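PDB 4Q34: AB hydrolase-1 domain-containing protein from Parabacteroides distasonis, which is probably an esterase of the alpha/beta hydrolase family, although its substrate and biological role remain uncharacterized. Local coordinates for residues A[17-22]-A[30-35]; A[204-209]-A[269-274]; A[233-238]-A[277-282]. One frame throughout, in Å; residues are numbered along the deposited sequence. Where two conformers were deposited one is given.

Interaction 1 of 3, residues A[17-22]-A[30-35]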
# COMPACT_ATOMS: atom_id res chain seq x y z
N GLY A 17 1.43 10.80 -11.43
CA GLY A 17 2.58 11.69 -11.37
C GLY A 17 3.91 10.95 -11.50
O GLY A 17 4.00 9.85 -12.05
N GLY A 18 4.94 11.58 -10.96
CA GLY A 18 6.29 11.05 -11.03
C GLY A 18 7.11 11.63 -12.13
O GLY A 18 6.66 12.50 -12.85
N THR A 19 8.34 11.15 -12.20
CA THR A 19 9.28 11.56 -13.24
C THR A 19 9.93 10.34 -13.83
O THR A 19 9.59 9.21 -13.47
CB THR A 19 10.32 12.57 -12.67
OG1 THR A 19 11.03 13.21 -13.77
CG2 THR A 19 11.30 11.85 -11.76
N VAL A 20 10.84 10.57 -14.78
CA VAL A 20 11.52 9.51 -15.47
C VAL A 20 12.98 9.91 -15.50
O VAL A 20 13.32 11.00 -15.93
CB VAL A 20 10.99 9.33 -16.91
CG1 VAL A 20 11.70 8.16 -17.59
CG2 VAL A 20 9.46 9.14 -16.92
N LEU A 21 13.84 9.08 -14.93
CA LEU A 21 15.26 9.30 -15.10
C LEU A 21 15.66 8.60 -16.36
O LEU A 21 15.04 7.61 -16.74
CB LEU A 21 16.04 8.75 -13.92
CG LEU A 21 15.59 9.08 -12.51
CD1 LEU A 21 16.51 8.37 -11.54
CD2 LEU A 21 15.65 10.57 -12.27
N VAL A 22 16.70 9.10 -17.05
CA VAL A 22 17.16 8.49 -18.29
C VAL A 22 18.66 8.44 -18.22
O VAL A 22 19.30 9.48 -18.05
CB VAL A 22 16.71 9.29 -19.56
CG1 VAL A 22 17.12 8.57 -20.83
CG2 VAL A 22 15.22 9.52 -19.53
N HIS A 30 11.37 4.95 -14.00
CA HIS A 30 10.14 5.59 -13.58
C HIS A 30 9.97 5.55 -12.07
O HIS A 30 9.70 4.49 -11.50
CB HIS A 30 8.95 4.89 -14.21
CG HIS A 30 8.86 5.03 -15.69
ND1 HIS A 30 9.77 4.44 -16.53
CD2 HIS A 30 7.97 5.69 -16.48
CE1 HIS A 30 9.45 4.73 -17.79
NE2 HIS A 30 8.37 5.50 -17.78
N GLY A 31 10.06 6.71 -11.44
CA GLY A 31 9.91 6.83 -9.98
C GLY A 31 9.25 8.12 -9.53
O GLY A 31 8.91 8.99 -10.33
N ASP A 32 9.12 8.27 -8.22
CA ASP A 32 8.56 9.48 -7.61
C ASP A 32 7.04 9.77 -7.85
O ASP A 32 6.56 10.86 -7.58
CB ASP A 32 9.43 10.72 -7.93
CG ASP A 32 10.73 10.77 -7.09
OD1 ASP A 32 10.93 9.93 -6.17
OD2 ASP A 32 11.56 11.67 -7.39
N HIS A 33 6.31 8.76 -8.32
CA HIS A 33 4.84 8.81 -8.44
C HIS A 33 4.26 8.61 -7.06
O HIS A 33 4.93 8.13 -6.12
CB HIS A 33 4.36 7.68 -9.35
CG HIS A 33 4.97 6.36 -9.00
ND1 HIS A 33 6.22 5.99 -9.46
CD2 HIS A 33 4.58 5.38 -8.13
CE1 HIS A 33 6.54 4.82 -8.93
NE2 HIS A 33 5.56 4.43 -8.13
N ALA A 34 2.98 8.93 -6.93
CA ALA A 34 2.19 8.49 -5.77
C ALA A 34 1.46 7.23 -6.18
O ALA A 34 1.24 7.00 -7.40
CB ALA A 34 1.18 9.56 -5.37
N TYR A 35 1.02 6.45 -5.18
CA TYR A 35 0.14 5.33 -5.38
C TYR A 35 -1.23 5.70 -4.83
O TYR A 35 -1.32 6.30 -3.77
CB TYR A 35 0.64 4.07 -4.70
CG TYR A 35 -0.41 2.98 -4.56
CD1 TYR A 35 -1.20 2.92 -3.44
CD2 TYR A 35 -0.59 2.01 -5.53
CE1 TYR A 35 -2.15 1.91 -3.28
CE2 TYR A 35 -1.54 1.00 -5.39
CZ TYR A 35 -2.32 0.95 -4.25
OH TYR A 35 -3.27 -0.03 -4.07
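The beta hairpin of strands 19-22 and 28-41 is held here by two antiparallel pairs, Thr19 with Gly31 and Val20 with His30. Thr19 and Gly31 form the hydrogen-bonded pair: Thr19 N donates to Gly31 O at 2.9 Å with an almost straight N-H...O angle of 169°. The return bond from Gly31 N to Thr19 O is longer, 3.3 Å, and more bent. In the adjacent non-hydrogen-bonded pair, the side chains of Val20 and His30 lie side by side and point the same way. Val20 CG1 is anti to the backbone N (chi1 -177°) and CG2 sits beside that nitrogen, a placing that lets both methyls reach the imidazole. CG2 of Val20 rests over a ring face, 4.1 Å from the centroid of the His30 ring, as a CH-pi contact, while CG1 lies out over the rim near CE1.

Before Thr19 the two chains draw closer. Gly18 CA comes within 3.4 Å of Gly31 O and makes a CA-H...O contact to Asp32 O at 3.5 Å; a beta carbon on Gly18 would collide with Gly31 O and His33 N. Gly17 O lies 3.5 Å from His33 CB. Asp32, whose positive phi interrupts the extended strand, sends its carboxylate to Arg90 and Thr98. The second subunit ties the hairpin into the dimer: its Glu109 OE1 is hydrogen-bonded to His30 ND1, and its Arg142 hydrogen-bonds to Thr19 O, Gly31 O and His33 ND1. Beyond the interruption, strand 28-41 runs on into the body of the mixed sheet, where Ala34 pairs with Val16 of strand 10-16 and Tyr35 with Asp87 of strand 83-87.

Interaction 2 of 3, residues A[204-209]-A[269-274]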
# COMPACT_ATOMS: atom_id res chain seq x y z
N VAL A 204 4.08 27.18 7.13
CA VAL A 204 2.83 27.95 7.07
C VAL A 204 3.13 29.24 6.31
O VAL A 204 4.01 29.96 6.69
CB VAL A 204 2.30 28.24 8.48
CG1 VAL A 204 1.02 29.04 8.40
CG2 VAL A 204 2.10 26.92 9.25
N PRO A 205 2.42 29.51 5.20
CA PRO A 205 2.82 30.64 4.40
C PRO A 205 2.24 31.99 4.86
O PRO A 205 1.02 32.14 4.98
CB PRO A 205 2.33 30.27 2.98
CG PRO A 205 1.11 29.48 3.27
CD PRO A 205 1.42 28.69 4.51
N PHE A 206 3.11 32.94 5.09
CA PHE A 206 2.73 34.31 5.39
C PHE A 206 3.34 35.28 4.36
O PHE A 206 4.39 34.96 3.76
CB PHE A 206 3.24 34.67 6.78
CG PHE A 206 2.53 33.96 7.89
CD1 PHE A 206 2.98 32.75 8.34
CD2 PHE A 206 1.44 34.54 8.50
CE1 PHE A 206 2.34 32.09 9.39
CE2 PHE A 206 0.76 33.87 9.52
CZ PHE A 206 1.23 32.66 9.97
N PRO A 207 2.73 36.46 4.18
CA PRO A 207 3.32 37.44 3.29
C PRO A 207 4.66 37.91 3.78
O PRO A 207 4.88 38.04 4.99
CB PRO A 207 2.35 38.63 3.32
CG PRO A 207 1.16 38.18 4.05
CD PRO A 207 1.52 36.96 4.84
N GLU A 208 5.56 38.15 2.84
CA GLU A 208 6.88 38.66 3.13
C GLU A 208 6.75 39.92 3.93
O GLU A 208 5.93 40.79 3.61
CB GLU A 208 7.60 38.95 1.81
CG GLU A 208 8.03 37.65 1.14
CD GLU A 208 8.28 37.76 -0.38
OE1 GLU A 208 7.93 38.79 -0.97
OE2 GLU A 208 8.79 36.78 -0.98
N GLY A 209 7.53 39.99 5.01
CA GLY A 209 7.52 41.14 5.88
C GLY A 209 6.45 41.13 6.96
O GLY A 209 6.43 42.03 7.79
N MSE A 269 -1.92 28.87 13.66
CA MSE A 269 -2.97 28.72 12.64
C MSE A 269 -4.12 29.69 12.87
O MSE A 269 -4.74 30.18 11.91
CB MSE A 269 -3.47 27.30 12.53
CG MSE A 269 -2.46 26.25 12.22
SE MSE A 269 -1.17 26.82 10.87
CE MSE A 269 -2.17 26.38 9.28
N LYS A 270 -4.43 30.01 14.13
CA LYS A 270 -5.43 31.04 14.39
C LYS A 270 -5.00 32.40 13.86
O LYS A 270 -5.82 33.15 13.35
CB LYS A 270 -5.79 31.10 15.88
CG LYS A 270 -6.53 29.84 16.30
CD LYS A 270 -7.31 30.00 17.58
CE LYS A 270 -6.42 29.80 18.75
NZ LYS A 270 -7.24 29.86 20.00
N ILE A 271 -3.71 32.71 13.97
CA ILE A 271 -3.18 33.97 13.45
C ILE A 271 -3.25 33.98 11.92
O ILE A 271 -3.74 34.94 11.33
CB ILE A 271 -1.74 34.20 13.92
CG1 ILE A 271 -1.76 34.44 15.44
CG2 ILE A 271 -1.12 35.37 13.16
CD1 ILE A 271 -0.37 34.38 16.10
N TRP A 272 -2.80 32.88 11.33
CA TRP A 272 -2.86 32.66 9.87
C TRP A 272 -4.28 32.81 9.31
O TRP A 272 -4.50 33.55 8.35
CB TRP A 272 -2.32 31.27 9.55
CG TRP A 272 -2.08 30.95 8.10
CD1 TRP A 272 -1.12 31.50 7.31
CD2 TRP A 272 -2.72 29.94 7.32
NE1 TRP A 272 -1.14 30.90 6.05
CE2 TRP A 272 -2.11 29.95 6.04
CE3 TRP A 272 -3.76 29.03 7.57
CZ2 TRP A 272 -2.51 29.11 5.04
CZ3 TRP A 272 -4.16 28.20 6.55
CH2 TRP A 272 -3.53 28.23 5.31
N ALA A 273 -5.24 32.18 9.99
CA ALA A 273 -6.65 32.25 9.58
C ALA A 273 -7.14 33.69 9.63
O ALA A 273 -7.80 34.17 8.72
CB ALA A 273 -7.53 31.37 10.47
N LYS A 274 -6.83 34.39 10.72
CA LYS A 274 -7.24 35.78 10.88
C LYS A 274 -6.70 36.64 9.72
O LYS A 274 -7.43 37.42 9.10
CB LYS A 274 -6.82 36.29 12.26
CG LYS A 274 -7.05 37.78 12.49
CD LYS A 274 -8.48 38.18 12.25
CE LYS A 274 -8.75 39.55 12.88
NZ LYS A 274 -10.05 40.07 12.38
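Strand 204-207 and helix segment 269-274 have axes inclined at 45° and 9.7 Å apart at closest approach, with Phe206 and Trp272 nearest by their CA atoms. Trp272 sets out toward the strand, its CG anti to the backbone N, and its indole meets three consecutive strand residues. Val204 CG1 lies over the face of the five-membered ring, 3.6 Å from the Trp272 centroid in a CH-pi contact. Phe206 receives the indole edge-to-face, with planes at 73° and Trp272 CD1 3.7 Å above the phenyl plane, toward its rim. At the indole edge, Trp272 NE1 donates to Pro205 O over 2.7 Å; the acceptor is in the ring plane, but the N-H...O angle is only 138°. The Pro205 ring packs by CD and CG against Trp272 CZ2. About one helical turn before Trp272, selenomethionine Met269 brings its selenium to 3.7 Å from Val204 CG2. The Trp183 ring also meets the indole.

Strand 204-207 pairs with strand 226-229 through Val204 and Phe206, leaving the Pro205 carbonyl to serve helix 257-277, and this small parallel sheet thereby packs on the helix between strands 242-246 and 283-287 of the alpha/beta hydrolase fold. One short but bent bond thus satisfies the buried indole N-H within otherwise apolar packing, and together with the two aromatic-face contacts it fixes the rotation of the Trp272 ring.

Interaction 3 of 3, residues A[233-238]-A[277-282]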
# COMPACT_ATOMS: atom_id res chain seq x y z
N VAL A 233 0.99 35.18 -3.78
CA VAL A 233 0.92 33.77 -3.44
C VAL A 233 0.08 33.59 -2.16
O VAL A 233 -0.79 32.73 -2.10
CB VAL A 233 2.33 33.18 -3.31
CG1 VAL A 233 2.27 31.76 -2.81
CG2 VAL A 233 3.02 33.22 -4.67
N PHE A 234 0.34 34.44 -1.18
CA PHE A 234 -0.47 34.42 0.06
C PHE A 234 -1.95 34.56 -0.27
O PHE A 234 -2.76 33.84 0.31
CB PHE A 234 -0.01 35.53 1.00
CG PHE A 234 -0.74 35.53 2.33
CD1 PHE A 234 -0.54 34.49 3.23
CD2 PHE A 234 -1.61 36.57 2.67
CE1 PHE A 234 -1.16 34.48 4.46
CE2 PHE A 234 -2.26 36.56 3.92
CZ PHE A 234 -2.02 35.52 4.79
N MSE A 235 -2.28 35.43 -1.23
CA MSE A 235 -3.69 35.64 -1.60
C MSE A 235 -4.34 34.41 -2.17
O MSE A 235 -5.58 34.29 -2.15
CB MSE A 235 -3.89 36.79 -2.60
CG MSE A 235 -3.47 38.14 -2.03
SE MSE A 235 -4.62 38.74 -0.52
CE MSE A 235 -6.35 38.58 -1.47
N GLU A 236 -3.55 33.46 -2.69
CA GLU A 236 -4.15 32.22 -3.21
C GLU A 236 -4.88 31.44 -2.12
O GLU A 236 -5.87 30.78 -2.42
CB GLU A 236 -3.15 31.31 -3.96
CG GLU A 236 -2.24 31.99 -4.98
CD GLU A 236 -2.90 32.40 -6.28
OE1 GLU A 236 -4.13 32.17 -6.43
OE2 GLU A 236 -2.16 32.95 -7.15
N TYR A 237 -4.48 31.58 -0.84
CA TYR A 237 -5.09 30.84 0.24
C TYR A 237 -6.43 31.44 0.70
O TYR A 237 -7.05 30.92 1.62
CB TYR A 237 -4.11 30.70 1.42
CG TYR A 237 -2.87 29.96 0.95
CD1 TYR A 237 -2.88 28.59 0.83
CD2 TYR A 237 -1.70 30.63 0.63
CE1 TYR A 237 -1.78 27.89 0.32
CE2 TYR A 237 -0.60 29.95 0.16
CZ TYR A 237 -0.64 28.59 -0.00
OH TYR A 237 0.50 27.91 -0.45
N THR A 238 -6.84 32.56 0.08
CA THR A 238 -8.12 33.18 0.33
C THR A 238 -9.18 32.63 -0.58
O THR A 238 -10.33 33.03 -0.43
CB THR A 238 -8.12 34.73 0.15
OG1 THR A 238 -7.97 35.09 -1.24
CG2 THR A 238 -7.05 35.42 1.02
N ASN A 277 -8.50 35.73 6.53
CA ASN A 277 -9.91 36.18 6.55
C ASN A 277 -10.00 37.71 6.39
O ASN A 277 -10.92 38.23 5.72
CB ASN A 277 -10.60 35.72 7.83
CG ASN A 277 -10.82 34.20 7.88
OD1 ASN A 277 -10.87 33.53 6.85
ND2 ASN A 277 -10.96 33.65 9.07
N ASP A 278 -9.00 38.44 6.93
CA ASP A 278 -8.96 39.88 6.75
C ASP A 278 -8.72 40.31 5.29
O ASP A 278 -8.95 41.49 4.93
CB ASP A 278 -7.87 40.50 7.63
CG ASP A 278 -8.24 40.55 9.09
OD1 ASP A 278 -9.43 40.38 9.43
OD2 ASP A 278 -7.33 40.79 9.91
N GLN A 279 -8.23 39.38 4.47
CA GLN A 279 -7.98 39.60 3.05
C GLN A 279 -9.06 38.94 2.18
O GLN A 279 -8.88 38.77 0.95
CB GLN A 279 -6.62 39.01 2.65
CG GLN A 279 -5.42 39.78 3.18
CD GLN A 279 -5.51 41.28 2.93
OE1 GLN A 279 -5.49 41.74 1.79
NE2 GLN A 279 -5.58 42.04 4.00
N GLY A 280 -10.17 38.53 2.82
CA GLY A 280 -11.30 37.94 2.09
C GLY A 280 -11.37 36.42 2.07
O GLY A 280 -12.20 35.85 1.33
N GLY A 281 -10.52 35.75 2.84
CA GLY A 281 -10.52 34.30 2.86
C GLY A 281 -11.64 33.71 3.70
O GLY A 281 -12.46 34.42 4.26
N ASP A 282 -11.60 32.39 3.79
CA ASP A 282 -12.58 31.60 4.53
C ASP A 282 -11.84 30.45 5.21
O ASP A 282 -11.90 29.30 4.74
CB ASP A 282 -13.62 31.07 3.56
CG ASP A 282 -14.68 30.24 4.24
OD1 ASP A 282 -14.67 30.16 5.49
OD2 ASP A 282 -15.52 29.68 3.53
O HOH W 1 -9.72 30.87 2.30
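Thr238 and Gly281 meet where a Schellman motif ends helix 257-277, with Gly280 as its C-prime residue. The motif's bonds run from Gly281 N to Leu276 O and from Gly280 N to Asn277 O, and the positive phi of Gly280 suits glycine. Packing is tight at Gly281: its CA lies 3.6 Å from Thr238 CB and makes a CA-H...O contact to Thr238 O, with an angle of 161° at the hydrogen. A beta carbon on Gly281 would press on Thr238 CA.

Thr238 OG1 stands between the backbone N and the carbonyl carbon (chi1 69°) and donates to Met235 O at 2.7 Å, in the carbonyl plane; the same oxygen also accepts from Thr238 N. This leaves CG2 beside the backbone N, 3.8 Å from Gln279 O. An alanine here, lacking OG1 and CG2, would probably leave Met235 O with Thr238 N alone of its two donors in this turn and open a small gap beside Gln279 O.

The outer part is more exposed and is held by van der Waals contacts. The side chains of selenomethionine Met235 and Gln279 cross at about a right angle, Met235 SE lying 3.8 Å from Gln279 CB and Met235 CE 3.5 Å from Gln279 O. Gln279 is exposed and was modelled in two conformers, which suggests some mobility. On the inner side, Phe234 and Tyr237 pack on Leu276.

No direct hydrogen bond joins the segments; instead one water donates to Tyr237 O and accepts from Asp282 N, each at 2.8 Å.

In the fold
Interaction 1 comes first along the chain and is complete before the other two begin; its centre lies about 33 Å from each of theirs. Interactions 2 and 3 interleave, in the order 204-209, 233-238, 269-274, 277-282, with centres about 10 Å apart. They share helix 257-277, one gripping its last turns and the other its C-terminal end, and Phe234 joins them by packing on Pro205 and Pro207. That helix links the parallel strands 242-246 and 283-287 of the mixed sheet to which strand 28-41 also belongs. Interactions 2 and 3 thus pack neighbouring segments against one helix and its end within the subunit, whereas interaction 1 faces the second subunit.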